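Local coordinates for protein kojibiose phosphorylase (PDB 6W0P) that is a carbohydrate-active enzyme of glycoside hydrolase family 65, with an N-terminal beta-sandwich domain, a helical catalytic barrel and a small C-terminal beta domain, at residues A[3-9]-A[653-658]; A[89-94]-A[249-253]; A[210-214]-A[266-271]; A[309-314]-A[649-653]. All coordinates share one frame; numbering follows the deposited sequence.

Contact 1 of 4, residues A[3-9]-A[653-658]; sequences KIPKRYL and LDDYNN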
loop_
_atom_site.group_PDB
_atom_site.type_symbol
_atom_site.label_atom_id
_atom_site.label_comp_id
_atom_site.label_asym_id
_atom_site.label_seq_id
_atom_site.Cartn_x
_atom_site.Cartn_y
_atom_site.Cartn_z
ATOM N N LYS A 3 23.635 -19.538 1.385
ATOM C CA LYS A 3 24.473 -18.314 1.328
ATOM C C LYS A 3 25.948 -18.718 1.416
ATOM O O LYS A 3 26.267 -19.655 2.171
ATOM C CB LYS A 3 24.096 -17.399 2.492
ATOM C CG LYS A 3 22.638 -16.986 2.518
ATOM C CD LYS A 3 22.290 -16.203 3.748
ATOM C CE LYS A 3 20.914 -15.582 3.701
ATOM N NZ LYS A 3 20.627 -14.926 4.996
ATOM N N ILE A 4 26.813 -18.017 0.692
ATOM C CA ILE A 4 28.264 -18.347 0.607
ATOM C C ILE A 4 29.106 -17.180 1.115
ATOM O O ILE A 4 28.698 -16.016 1.073
ATOM C CB ILE A 4 28.653 -18.780 -0.822
ATOM C CG1 ILE A 4 28.392 -17.693 -1.870
ATOM C CG2 ILE A 4 27.956 -20.090 -1.179
ATOM C CD1 ILE A 4 29.361 -17.725 -3.044
ATOM N N PRO A 5 30.308 -17.494 1.642
ATOM C CA PRO A 5 31.282 -16.474 2.020
ATOM C C PRO A 5 31.986 -15.820 0.815
ATOM O O PRO A 5 32.302 -16.498 -0.110
ATOM C CB PRO A 5 32.308 -17.261 2.857
ATOM C CG PRO A 5 32.245 -18.683 2.295
ATOM C CD PRO A 5 30.796 -18.863 1.886
ATOM N N LYS A 6 32.157 -14.502 0.860
ATOM C CA LYS A 6 33.107 -13.732 0.021
ATOM C C LYS A 6 34.247 -13.292 0.937
ATOM O O LYS A 6 34.237 -12.142 1.438
ATOM C CB LYS A 6 32.406 -12.556 -0.672
ATOM C CG LYS A 6 31.586 -12.918 -1.913
ATOM C CD LYS A 6 30.321 -13.703 -1.625
ATOM C CE LYS A 6 29.341 -12.935 -0.761
ATOM N NZ LYS A 6 28.110 -13.710 -0.482
ATOM N N ARG A 7 35.171 -14.210 1.168
ATOM C CA ARG A 7 36.310 -14.066 2.102
ATOM C C ARG A 7 37.409 -13.260 1.397
ATOM O O ARG A 7 38.105 -13.846 0.563
ATOM C CB ARG A 7 36.805 -15.464 2.480
ATOM C CG ARG A 7 38.107 -15.474 3.266
ATOM C CD ARG A 7 37.940 -14.785 4.604
ATOM N NE ARG A 7 36.876 -15.428 5.364
ATOM C CZ ARG A 7 37.029 -16.464 6.200
ATOM N NH1 ARG A 7 38.223 -16.988 6.433
ATOM N NH2 ARG A 7 35.968 -16.957 6.819
ATOM N N TYR A 8 37.557 -11.969 1.703
ATOM C CA TYR A 8 38.636 -11.122 1.137
ATOM C C TYR A 8 39.489 -10.508 2.251
ATOM O O TYR A 8 40.537 -9.907 1.877
ATOM C CB TYR A 8 38.077 -10.024 0.236
ATOM C CG TYR A 8 37.438 -8.839 0.931
ATOM C CD1 TYR A 8 36.165 -8.922 1.468
ATOM C CD2 TYR A 8 38.083 -7.619 1.007
ATOM C CE1 TYR A 8 35.554 -7.828 2.067
ATOM C CE2 TYR A 8 37.491 -6.516 1.607
ATOM C CZ TYR A 8 36.221 -6.621 2.145
ATOM O OH TYR A 8 35.621 -5.541 2.740
ATOM N N LEU A 9 39.111 -10.674 3.527
ATOM C CA LEU A 9 39.839 -10.054 4.671
ATOM C C LEU A 9 40.725 -11.094 5.356
ATOM O O LEU A 9 40.332 -12.259 5.442
ATOM C CB LEU A 9 38.837 -9.405 5.633
ATOM C CG LEU A 9 38.099 -8.210 5.027
ATOM C CD1 LEU A 9 37.011 -7.701 5.951
ATOM C CD2 LEU A 9 39.061 -7.079 4.708
ATOM N N LEU A 653 31.519 -9.895 7.914
ATOM C CA LEU A 653 32.930 -9.958 7.425
ATOM C C LEU A 653 32.985 -10.598 6.030
ATOM O O LEU A 653 33.762 -10.115 5.181
ATOM C CB LEU A 653 33.793 -10.728 8.419
ATOM C CG LEU A 653 34.037 -10.034 9.752
ATOM C CD1 LEU A 653 34.743 -10.964 10.690
ATOM C CD2 LEU A 653 34.857 -8.764 9.591
ATOM N N ASP A 654 32.223 -11.669 5.809
ATOM C CA ASP A 654 32.245 -12.413 4.526
ATOM C C ASP A 654 30.945 -12.146 3.745
ATOM O O ASP A 654 30.717 -12.896 2.756
ATOM C CB ASP A 654 32.497 -13.912 4.774
ATOM C CG ASP A 654 33.720 -14.230 5.628
ATOM O OD1 ASP A 654 34.742 -13.521 5.509
ATOM O OD2 ASP A 654 33.648 -15.186 6.416
ATOM N N ASP A 655 30.103 -11.199 4.177
ATOM C CA ASP A 655 28.986 -10.616 3.369
ATOM C C ASP A 655 28.038 -11.717 2.843
ATOM O O ASP A 655 27.756 -11.730 1.609
ATOM C CB ASP A 655 29.570 -9.782 2.211
ATOM C CG ASP A 655 28.619 -8.834 1.475
ATOM O OD1 ASP A 655 27.461 -8.605 1.951
ATOM O OD2 ASP A 655 29.046 -8.297 0.412
ATOM N N TYR A 656 27.542 -12.619 3.703
ATOM C CA TYR A 656 26.654 -13.744 3.295
ATOM C C TYR A 656 25.321 -13.241 2.698
ATOM O O TYR A 656 24.754 -13.989 1.842
ATOM C CB TYR A 656 26.398 -14.707 4.464
ATOM C CG TYR A 656 27.506 -15.705 4.723
ATOM C CD1 TYR A 656 28.656 -15.354 5.417
ATOM C CD2 TYR A 656 27.392 -17.019 4.303
ATOM C CE1 TYR A 656 29.649 -16.286 5.690
ATOM C CE2 TYR A 656 28.378 -17.961 4.556
ATOM C CZ TYR A 656 29.509 -17.593 5.256
ATOM O OH TYR A 656 30.494 -18.505 5.479
ATOM N N ASN A 657 24.814 -12.066 3.127
ATOM C CA ASN A 657 23.532 -11.491 2.654
ATOM C C ASN A 657 23.740 -10.649 1.374
ATOM O O ASN A 657 22.726 -10.169 0.811
ATOM C CB ASN A 657 22.840 -10.693 3.766
ATOM C CG ASN A 657 22.120 -11.553 4.794
ATOM O OD1 ASN A 657 22.293 -12.766 4.840
ATOM N ND2 ASN A 657 21.276 -10.941 5.611
ATOM N N ASN A 658 24.991 -10.393 0.975
ATOM C CA ASN A 658 25.376 -9.591 -0.214
ATOM C C ASN A 658 24.954 -8.111 -0.087
ATOM O O ASN A 658 25.026 -7.416 -1.093
ATOM C CB ASN A 658 24.862 -10.224 -1.512
ATOM C CG ASN A 658 25.598 -11.505 -1.861
ATOM O OD1 ASN A 658 26.826 -11.541 -1.909
ATOM N ND2 ASN A 658 24.855 -12.573 -2.073
HETATM O O HOH W 1 25.388 -15.417 -0.158
HETATM O O HOH W 2 32.829 -10.008 2.163
HETATM O O HOH W 3 36.147 -11.328 4.495
#
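Lys6 of the N-terminal arm pairs with Asp654, and its side chain then reaches into the type I beta turn that runs from Asp655 to Asn658, in a loop of the alpha/alpha-barrel catalytic domain. The backbone bond comes first: Lys6 N donates to Asp654 O at 2.9 Å, almost straight at 174°. From there the side chain can be traced outward. Lys6 CB lies 3.8 Å from Asp654 O. Bends at chi2 (70°) and chi3 (62°) fold the chain back along the arm, bringing Lys6 CD to 4.1 Å from Asn658 OD1 and Lys6 CE against the backbone O of Asp655 and OD1 of Asn658. At the tip, Lys6 NZ donates to three oxygens: Asp655 O at 2.9 Å, Asn658 OD1 at 2.9 Å and Ile4 O of its own arm at 2.8 Å. Asp655 O is also the acceptor of the turn's own bond from Asn658 N, and the two donors reach it from opposite faces of its carbonyl plane, so the ammonium ties the turn to the arm.

To one side, the backbone at Ile4 and Pro5 lies over one face of the Tyr656 ring, with Pro5 CB close to the phenol end; Phe647 stacks with the same ring. Farther along, Arg7 grips Asp654 side-on in a salt bridge, NE to OD1 and NH2 to OD2. Asp654 OD2 also pairs with Arg650, which probably helps to offset the closeness of the two arginines. At the start of the arm, the extended chain of Lys3 runs past Tyr656 O and ends with NZ 2.7 Å from Asn657 OD1.

Contact 2 of 4, residues A[89-94]-A[249-253]; sequences VNFFKI and RYVTN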
loop_
_atom_site.group_PDB
_atom_site.type_symbol
_atom_site.label_atom_id
_atom_site.label_comp_id
_atom_site.label_asym_id
_atom_site.label_seq_id
_atom_site.Cartn_x
_atom_site.Cartn_y
_atom_site.Cartn_z
ATOM N N VAL A 89 28.349 16.228 9.413
ATOM C CA VAL A 89 29.651 16.838 9.047
ATOM C C VAL A 89 30.680 15.729 8.809
ATOM O O VAL A 89 30.939 14.923 9.717
ATOM C CB VAL A 89 30.087 17.871 10.102
ATOM C CG1 VAL A 89 30.163 17.284 11.511
ATOM C CG2 VAL A 89 31.391 18.553 9.709
ATOM N N ASN A 90 31.247 15.693 7.606
ATOM C CA ASN A 90 32.451 14.874 7.301
ATOM C C ASN A 90 33.682 15.588 7.886
ATOM O O ASN A 90 34.078 16.615 7.304
ATOM C CB ASN A 90 32.590 14.657 5.790
ATOM C CG ASN A 90 33.823 13.856 5.426
ATOM O OD1 ASN A 90 34.665 13.586 6.281
ATOM N ND2 ASN A 90 33.918 13.453 4.165
ATOM N N PHE A 91 34.219 15.119 9.020
ATOM C CA PHE A 91 35.308 15.807 9.774
ATOM C C PHE A 91 36.637 15.075 9.578
ATOM O O PHE A 91 37.608 15.429 10.242
ATOM C CB PHE A 91 34.952 15.948 11.253
ATOM C CG PHE A 91 34.532 14.681 11.953
ATOM C CD1 PHE A 91 35.457 13.690 12.259
ATOM C CD2 PHE A 91 33.211 14.496 12.341
ATOM C CE1 PHE A 91 35.059 12.527 12.895
ATOM C CE2 PHE A 91 32.822 13.341 12.998
ATOM C CZ PHE A 91 33.745 12.363 13.281
ATOM N N PHE A 92 36.674 14.074 8.698
ATOM C CA PHE A 92 37.909 13.317 8.357
ATOM C C PHE A 92 38.372 13.684 6.946
ATOM O O PHE A 92 39.480 13.267 6.547
ATOM C CB PHE A 92 37.667 11.811 8.480
ATOM C CG PHE A 92 37.638 11.254 9.888
ATOM C CD1 PHE A 92 38.504 11.714 10.871
ATOM C CD2 PHE A 92 36.792 10.205 10.209
ATOM C CE1 PHE A 92 38.491 11.163 12.143
ATOM C CE2 PHE A 92 36.789 9.650 11.477
ATOM C CZ PHE A 92 37.636 10.132 12.443
ATOM N N LYS A 93 37.564 14.468 6.229
ATOM C CA LYS A 93 37.819 14.834 4.815
ATOM C C LYS A 93 39.152 15.573 4.677
ATOM O O LYS A 93 39.403 16.546 5.411
ATOM C CB LYS A 93 36.707 15.707 4.241
ATOM C CG LYS A 93 36.880 15.989 2.755
ATOM C CD LYS A 93 35.653 16.580 2.131
ATOM C CE LYS A 93 35.944 17.152 0.757
ATOM N NZ LYS A 93 34.771 17.858 0.202
ATOM N N ILE A 94 39.987 15.106 3.759
ATOM C CA ILE A 94 41.235 15.820 3.363
ATOM C C ILE A 94 41.268 15.957 1.843
ATOM O O ILE A 94 40.469 15.284 1.143
ATOM C CB ILE A 94 42.497 15.101 3.886
ATOM C CG1 ILE A 94 42.746 13.785 3.145
ATOM C CG2 ILE A 94 42.405 14.894 5.389
ATOM C CD1 ILE A 94 43.962 13.021 3.626
ATOM N N ARG A 249 45.045 15.928 13.640
ATOM C CA ARG A 249 43.772 16.680 13.697
ATOM C C ARG A 249 42.942 16.223 14.905
ATOM O O ARG A 249 42.616 15.010 14.984
ATOM C CB ARG A 249 42.958 16.456 12.424
ATOM C CG ARG A 249 41.844 17.471 12.266
ATOM C CD ARG A 249 40.613 16.905 11.608
ATOM N NE ARG A 249 40.866 16.345 10.285
ATOM C CZ ARG A 249 40.249 16.713 9.174
ATOM N NH1 ARG A 249 39.371 17.694 9.200
ATOM N NH2 ARG A 249 40.488 16.085 8.035
ATOM N N TYR A 250 42.600 17.175 15.780
ATOM C CA TYR A 250 41.622 17.032 16.885
ATOM C C TYR A 250 40.286 17.605 16.419
ATOM O O TYR A 250 40.265 18.743 15.887
ATOM C CB TYR A 250 42.128 17.750 18.134
ATOM C CG TYR A 250 43.487 17.275 18.574
ATOM C CD1 TYR A 250 44.631 17.830 18.036
ATOM C CD2 TYR A 250 43.641 16.248 19.499
ATOM C CE1 TYR A 250 45.894 17.407 18.423
ATOM C CE2 TYR A 250 44.901 15.796 19.879
ATOM C CZ TYR A 250 46.037 16.386 19.345
ATOM O OH TYR A 250 47.303 16.017 19.692
ATOM N N VAL A 251 39.215 16.831 16.580
ATOM C CA VAL A 251 37.823 17.259 16.259
ATOM C C VAL A 251 36.955 17.157 17.525
ATOM O O VAL A 251 37.129 16.205 18.273
ATOM C CB VAL A 251 37.256 16.417 15.102
ATOM C CG1 VAL A 251 35.851 16.848 14.708
ATOM C CG2 VAL A 251 38.179 16.446 13.895
ATOM N N THR A 252 36.085 18.143 17.752
ATOM C CA THR A 252 34.992 18.120 18.754
ATOM C C THR A 252 33.691 18.516 18.048
ATOM O O THR A 252 33.697 19.491 17.314
ATOM C CB THR A 252 35.329 18.972 19.978
ATOM O OG1 THR A 252 36.450 18.362 20.619
ATOM C CG2 THR A 252 34.172 19.073 20.944
ATOM N N ASN A 253 32.650 17.692 18.196
ATOM C CA ASN A 253 31.299 17.906 17.632
ATOM C C ASN A 253 30.358 18.012 18.828
ATOM O O ASN A 253 30.328 17.048 19.645
ATOM C CB ASN A 253 30.947 16.793 16.644
ATOM C CG ASN A 253 31.867 16.782 15.445
ATOM O OD1 ASN A 253 31.945 17.762 14.709
ATOM N ND2 ASN A 253 32.577 15.700 15.231
#
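Phe91 faces Val251 and Asn253 while Arg249 reaches across to the carbonyls of the same loop, so strand 245-256 holds segment 89-94 by side chains; the nearest CA atoms, Phe91 CA and Val251 CA, are 7.1 Å apart. The tight part is the middle. Phe91 CB sits 3.7 Å from Val251 CG1, and the ring, turned by a chi1 of 52° into the position between its own N and carbonyl carbon, leans obliquely past that methyl. Phe91 CD2 comes within 3.2 Å of Asn253 ND2, with the ring and amide planes 37° apart. Behind it, Phe91 CE1 lies 3.5 Å above the centre of the Phe92 ring, so the two neighbouring aromatics brace each other.

Arg249 is held by several bonds. Arg249 NH2 donates to Lys93 O at 2.9 Å, with the acceptor in the guanidinium plane, although the nitrogen stands well above the plane of that carbonyl. Phe91 O rests over one guanidinium face. NE and NH1 are satisfied elsewhere, by Gln155 OE1 and His172 O, which fixes the rotation of the group.

The contact thins at Val89, whose CG1 meets Asn253 OD1 at 3.7 Å; that amide oxygen is bonded to Ser213. The side chain of Lys93, the one partly exposed residue here, leads away from the strand. Asn90 closes an Asx turn, accepting from Phe92 N, just ahead of strand 94-98. The segment pairs by backbone bonds with strand 165-174 of the smaller sheet and sends Phe91 toward the larger one, where it touches Ala153 of strand 152-161 as well as Leu173.

Contact 3 of 4, residues A[210-214]-A[266-271]; sequences TLTSV and QRDIAL
Gln266 projects from helix 263-277 onto two threonines of strand 210-217, Thr210 and Thr212, where the helix packs against a face of the large antiparallel sheet of the N-terminal beta-sandwich, roughly along this strand. The short segments run in nearly the same sense, their axes 34° apart and 8.5 Å at closest approach. A fully extended chain, with CG opposite the backbone N (chi1 -170°), carries the amide from the helix to the strand.

Each end of that amide finds a partner. Gln266 NE2 donates to Thr210 OG1 at 2.8 Å in a nearly straight bond that lies in the amide plane, and it is also hydrogen-bonded to Gln261 OE1; the two acceptors probably account for both hydrogens of the group. Gln266 OE1 accepts from Thr212 OG1 at 2.8 Å, in the carbonyl plane and on a lone pair. Thr212 N is also close to OE1 but poorly angled; it belongs to the ladder with Ile254. Thr212 OG1 is shared in turn with the hydroxyl of Thr201 on the adjacent strand, so a short polar chain runs from the helix across two strands. The two threonine bonds, with Gln261 OE1 as a further acceptor, fix the rotation of this buried amide.

Further along, the contact turns apolar. The Thr212 methyl CG2 approaches Ala270 CB at 3.8 Å, and the small alanine lets the helix settle close to the strand. Val214 straddles the next step: Val214 CG2 meets Ala270 CB at 3.7 Å, while its CG1 lies 3.7 Å from Leu271 CD2.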
loop_
_atom_site.group_PDB
_atom_site.type_symbol
_atom_site.label_atom_id
_atom_site.label_comp_id
_atom_site.label_asym_id
_atom_site.label_seq_id
_atom_site.Cartn_x
_atom_site.Cartn_y
_atom_site.Cartn_z
ATOM N N THR A 210 20.825 21.348 16.101
ATOM C CA THR A 210 22.062 22.099 15.802
ATOM C C THR A 210 23.283 21.251 16.160
ATOM O O THR A 210 23.179 20.372 17.052
ATOM C CB THR A 210 22.096 23.437 16.553
ATOM O OG1 THR A 210 22.282 23.161 17.945
ATOM C CG2 THR A 210 20.848 24.261 16.317
ATOM N N LEU A 211 24.389 21.542 15.481
ATOM C CA LEU A 211 25.688 20.880 15.683
ATOM C C LEU A 211 26.794 21.927 15.510
ATOM O O LEU A 211 26.710 22.713 14.552
ATOM C CB LEU A 211 25.772 19.772 14.634
ATOM C CG LEU A 211 27.102 19.039 14.549
ATOM C CD1 LEU A 211 26.883 17.617 14.046
ATOM C CD2 LEU A 211 28.084 19.782 13.654
ATOM N N THR A 212 27.805 21.907 16.377
ATOM C CA THR A 212 29.062 22.677 16.195
ATOM C C THR A 212 30.204 21.682 16.037
ATOM O O THR A 212 30.363 20.817 16.920
ATOM C CB THR A 212 29.324 23.664 17.340
ATOM O OG1 THR A 212 28.310 24.658 17.270
ATOM C CG2 THR A 212 30.672 24.343 17.242
ATOM N N SER A 213 30.915 21.778 14.917
ATOM C CA SER A 213 32.120 20.981 14.611
ATOM C C SER A 213 33.327 21.905 14.616
ATOM O O SER A 213 33.315 22.880 13.826
ATOM C CB SER A 213 32.001 20.281 13.292
ATOM O OG SER A 213 33.130 19.440 13.104
ATOM N N VAL A 214 34.308 21.608 15.474
ATOM C CA VAL A 214 35.553 22.416 15.595
ATOM C C VAL A 214 36.775 21.502 15.467
ATOM O O VAL A 214 36.763 20.388 16.028
ATOM C CB VAL A 214 35.575 23.210 16.912
ATOM C CG1 VAL A 214 34.501 24.295 16.924
ATOM C CG2 VAL A 214 35.439 22.299 18.121
ATOM N N GLN A 266 27.250 26.584 22.921
ATOM C CA GLN A 266 27.547 25.354 22.129
ATOM C C GLN A 266 28.968 25.479 21.596
ATOM O O GLN A 266 29.785 24.553 21.818
ATOM C CB GLN A 266 26.560 25.180 20.969
ATOM C CG GLN A 266 26.652 23.835 20.263
ATOM C CD GLN A 266 25.545 23.603 19.258
ATOM O OE1 GLN A 266 25.756 23.682 18.052
ATOM N NE2 GLN A 266 24.353 23.296 19.752
ATOM N N ARG A 267 29.240 26.624 20.971
ATOM C CA ARG A 267 30.561 26.972 20.400
ATOM C C ARG A 267 31.610 26.996 21.516
ATOM O O ARG A 267 32.673 26.397 21.324
ATOM C CB ARG A 267 30.469 28.303 19.655
ATOM C CG ARG A 267 31.609 28.519 18.671
ATOM C CD ARG A 267 31.949 29.984 18.473
ATOM N NE ARG A 267 31.322 30.569 17.299
ATOM C CZ ARG A 267 31.507 31.824 16.906
ATOM N NH1 ARG A 267 32.286 32.635 17.606
ATOM N NH2 ARG A 267 30.905 32.262 15.813
ATOM N N ASP A 268 31.328 27.620 22.657
ATOM C CA ASP A 268 32.355 27.761 23.723
ATOM C C ASP A 268 32.658 26.391 24.336
ATOM O O ASP A 268 33.843 26.105 24.608
ATOM C CB ASP A 268 31.954 28.750 24.818
ATOM C CG ASP A 268 33.181 29.317 25.516
ATOM O OD1 ASP A 268 33.687 30.355 25.030
ATOM O OD2 ASP A 268 33.667 28.679 26.499
ATOM N N ILE A 269 31.636 25.567 24.562
ATOM C CA ILE A 269 31.842 24.172 25.049
ATOM C C ILE A 269 32.718 23.432 24.027
ATOM O O ILE A 269 33.720 22.824 24.434
ATOM C CB ILE A 269 30.505 23.460 25.310
ATOM C CG1 ILE A 269 29.717 24.166 26.419
ATOM C CG2 ILE A 269 30.737 21.984 25.618
ATOM C CD1 ILE A 269 28.226 23.851 26.415
ATOM N N ALA A 270 32.411 23.549 22.738
ATOM C CA ALA A 270 33.158 22.829 21.687
ATOM C C ALA A 270 34.639 23.231 21.752
ATOM O O ALA A 270 35.506 22.323 21.783
ATOM C CB ALA A 270 32.546 23.078 20.336
ATOM N N LEU A 271 34.925 24.533 21.831
ATOM C CA LEU A 271 36.318 25.055 21.816
ATOM C C LEU A 271 37.068 24.657 23.085
ATOM O O LEU A 271 38.276 24.367 22.966
ATOM C CB LEU A 271 36.288 26.574 21.652
ATOM C CG LEU A 271 35.911 27.057 20.260
ATOM C CD1 LEU A 271 36.181 28.549 20.127
ATOM C CD2 LEU A 271 36.660 26.274 19.198
#

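Contact 4 of 4, residues A[309-314]-A[649-653]; sequences SDQQGI and TRLDL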
loop_
_atom_site.group_PDB
_atom_site.type_symbol
_atom_site.label_atom_id
_atom_site.label_comp_id
_atom_site.label_asym_id
_atom_site.label_seq_id
_atom_site.Cartn_x
_atom_site.Cartn_y
_atom_site.Cartn_z
ATOM N N SER A 309 38.795 -18.288 12.288
ATOM C CA SER A 309 37.710 -17.588 11.566
ATOM C C SER A 309 36.609 -17.188 12.563
ATOM O O SER A 309 36.148 -16.017 12.541
ATOM C CB SER A 309 37.186 -18.448 10.472
ATOM O OG SER A 309 35.966 -17.891 9.984
ATOM N N ASP A 310 36.229 -18.091 13.463
ATOM C CA ASP A 310 35.165 -17.803 14.459
ATOM C C ASP A 310 35.752 -16.915 15.558
ATOM O O ASP A 310 35.030 -16.085 16.092
ATOM C CB ASP A 310 34.523 -19.087 14.982
ATOM C CG ASP A 310 33.441 -19.652 14.080
ATOM O OD1 ASP A 310 32.845 -18.868 13.324
ATOM O OD2 ASP A 310 33.170 -20.856 14.186
ATOM N N GLN A 311 37.015 -17.102 15.910
ATOM C CA GLN A 311 37.639 -16.276 16.971
ATOM C C GLN A 311 37.635 -14.818 16.494
ATOM O O GLN A 311 37.264 -13.942 17.286
ATOM C CB GLN A 311 39.046 -16.764 17.334
ATOM C CG GLN A 311 39.740 -15.841 18.324
ATOM C CD GLN A 311 39.067 -15.818 19.675
ATOM O OE1 GLN A 311 39.464 -16.566 20.567
ATOM N NE2 GLN A 311 38.042 -14.989 19.837
ATOM N N GLN A 312 38.038 -14.567 15.246
ATOM C CA GLN A 312 38.026 -13.199 14.671
ATOM C C GLN A 312 36.585 -12.708 14.641
ATOM O O GLN A 312 36.347 -11.585 15.087
ATOM C CB GLN A 312 38.619 -13.141 13.262
ATOM C CG GLN A 312 38.572 -11.748 12.639
ATOM C CD GLN A 312 39.219 -11.762 11.272
ATOM O OE1 GLN A 312 38.909 -12.620 10.441
ATOM N NE2 GLN A 312 40.150 -10.835 11.034
ATOM N N GLY A 313 35.665 -13.508 14.115
ATOM C CA GLY A 313 34.253 -13.111 13.968
ATOM C C GLY A 313 33.663 -12.691 15.296
ATOM O O GLY A 313 33.169 -11.514 15.404
ATOM N N ILE A 314 33.686 -13.574 16.296
ATOM C CA ILE A 314 33.012 -13.245 17.584
ATOM C C ILE A 314 33.615 -11.955 18.171
ATOM O O ILE A 314 32.858 -11.153 18.754
ATOM C CB ILE A 314 33.042 -14.398 18.600
ATOM C CG1 ILE A 314 32.081 -14.101 19.744
ATOM C CG2 ILE A 314 34.442 -14.697 19.123
ATOM C CD1 ILE A 314 30.694 -13.737 19.289
ATOM N N THR A 649 29.163 -15.745 13.159
ATOM C CA THR A 649 30.188 -14.718 13.490
ATOM C C THR A 649 30.697 -14.001 12.233
ATOM O O THR A 649 31.457 -13.002 12.430
ATOM C CB THR A 649 31.382 -15.285 14.259
ATOM O OG1 THR A 649 32.208 -16.042 13.372
ATOM C CG2 THR A 649 30.963 -16.146 15.434
ATOM N N ARG A 650 30.302 -14.456 11.027
ATOM C CA ARG A 650 30.911 -14.053 9.727
ATOM C C ARG A 650 29.906 -13.346 8.801
ATOM O O ARG A 650 30.292 -13.021 7.667
ATOM C CB ARG A 650 31.461 -15.286 8.989
ATOM C CG ARG A 650 32.448 -16.122 9.792
ATOM C CD ARG A 650 33.669 -15.328 10.225
ATOM N NE ARG A 650 34.355 -14.749 9.080
ATOM C CZ ARG A 650 35.561 -14.215 9.123
ATOM N NH1 ARG A 650 36.243 -14.202 10.263
ATOM N NH2 ARG A 650 36.080 -13.699 8.011
ATOM N N LEU A 651 28.666 -13.114 9.213
ATOM C CA LEU A 651 27.645 -12.661 8.246
ATOM C C LEU A 651 28.124 -11.378 7.560
ATOM O O LEU A 651 28.030 -11.320 6.309
ATOM C CB LEU A 651 26.291 -12.466 8.928
ATOM C CG LEU A 651 25.134 -12.246 7.950
ATOM C CD1 LEU A 651 23.907 -13.023 8.384
ATOM C CD2 LEU A 651 24.784 -10.768 7.830
ATOM N N ASP A 652 28.626 -10.390 8.317
ATOM C CA ASP A 652 29.155 -9.118 7.733
ATOM C C ASP A 652 30.581 -9.300 7.168
ATOM O O ASP A 652 30.833 -8.866 6.014
ATOM C CB ASP A 652 29.054 -7.981 8.747
ATOM C CG ASP A 652 27.604 -7.593 8.949
ATOM O OD1 ASP A 652 26.923 -7.316 7.924
ATOM O OD2 ASP A 652 27.151 -7.620 10.089
ATOM N N LEU A 653 31.519 -9.895 7.914
ATOM C CA LEU A 653 32.930 -9.958 7.425
ATOM C C LEU A 653 32.985 -10.598 6.030
ATOM O O LEU A 653 33.762 -10.115 5.181
ATOM C CB LEU A 653 33.793 -10.728 8.419
ATOM C CG LEU A 653 34.037 -10.034 9.752
ATOM C CD1 LEU A 653 34.743 -10.964 10.690
ATOM C CD2 LEU A 653 34.857 -8.764 9.591
HETATM O O HOH W 4 30.196 -18.292 12.692
HETATM O O HOH W 5 38.819 -13.052 7.827
#
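Gly313 and Thr649 bring their CA atoms to 4.4 Å, with Gly313 CA only 3.2 Å from Thr649 O, because the bare glycine face of helix 308-324 lets the 649-653 loop of the alpha/alpha-barrel catalytic domain lie directly on the helix. Around this point the side chains of Thr649 and Arg650 reach along the helix.

Thr649 OG1 donates to Asp310 OD1 at 2.9 Å, meeting the carboxylate on its anti side. A water joins the same oxygen to Thr649 N, so Asp310 OD1 holds the loop by two routes, while OD2 is turned to Trp700. Thr649 CB fits beside the Ile314 amide.

Arg650 reaches the preceding turn of the helix. Bends at chi2 (-59°) and chi3 (-57°) curl its chain past Ser309, whose OG lies over a guanidinium face. Arg650 NH1 donates to two acceptors: Gln312 OE1 at 3.1 Å, nearly straight and in the guanidinium plane, and Ser309 O at 2.9 Å, more bent at 143°. Ser309 O already takes the helix bond from Gly313 N, so the arginine adds a second donor without breaking the helix. A second water accepts from Arg650 NH2 and lies within reach of Gln312 OE1. Arg650 NE is taken up by Asp654. Leu653 CD1 packs on the guanidinium too, and is 3.9 Å from Gly313 CA.

Beyond the pair, Gln312 NE2 is bonded to the carbonyls of Glu10 and Arg15, Leu653 and Gln312 touch Ile16 of strand 15-19, and Ile314 packs on strand 303-305 and on Ile676 of helix 666-680.

Overall arrangement
The four contacts form two groups. Contacts 1 and 4, with centres 10 Å apart, share Leu653 and touch directly: the one loop between helices 638-645 and 666-680 receives both the N-terminal arm and helix 308-324, which also touch each other through Arg7 and Ser309. Contacts 2 and 3, 13 Å apart between centres, both reach the ten-stranded sheet through its neighbouring strands 245-256 and 210-217, and their segments alternate along the chain. Contacts 1 and 2 have centres 31 Å apart, contacts 3 and 4, 38 Å. Contact 1, joining residues 644 apart, spans the other three, so the chain's start is fastened to the catalytic domain while contacts 2 and 3 consolidate the N-terminal sandwich.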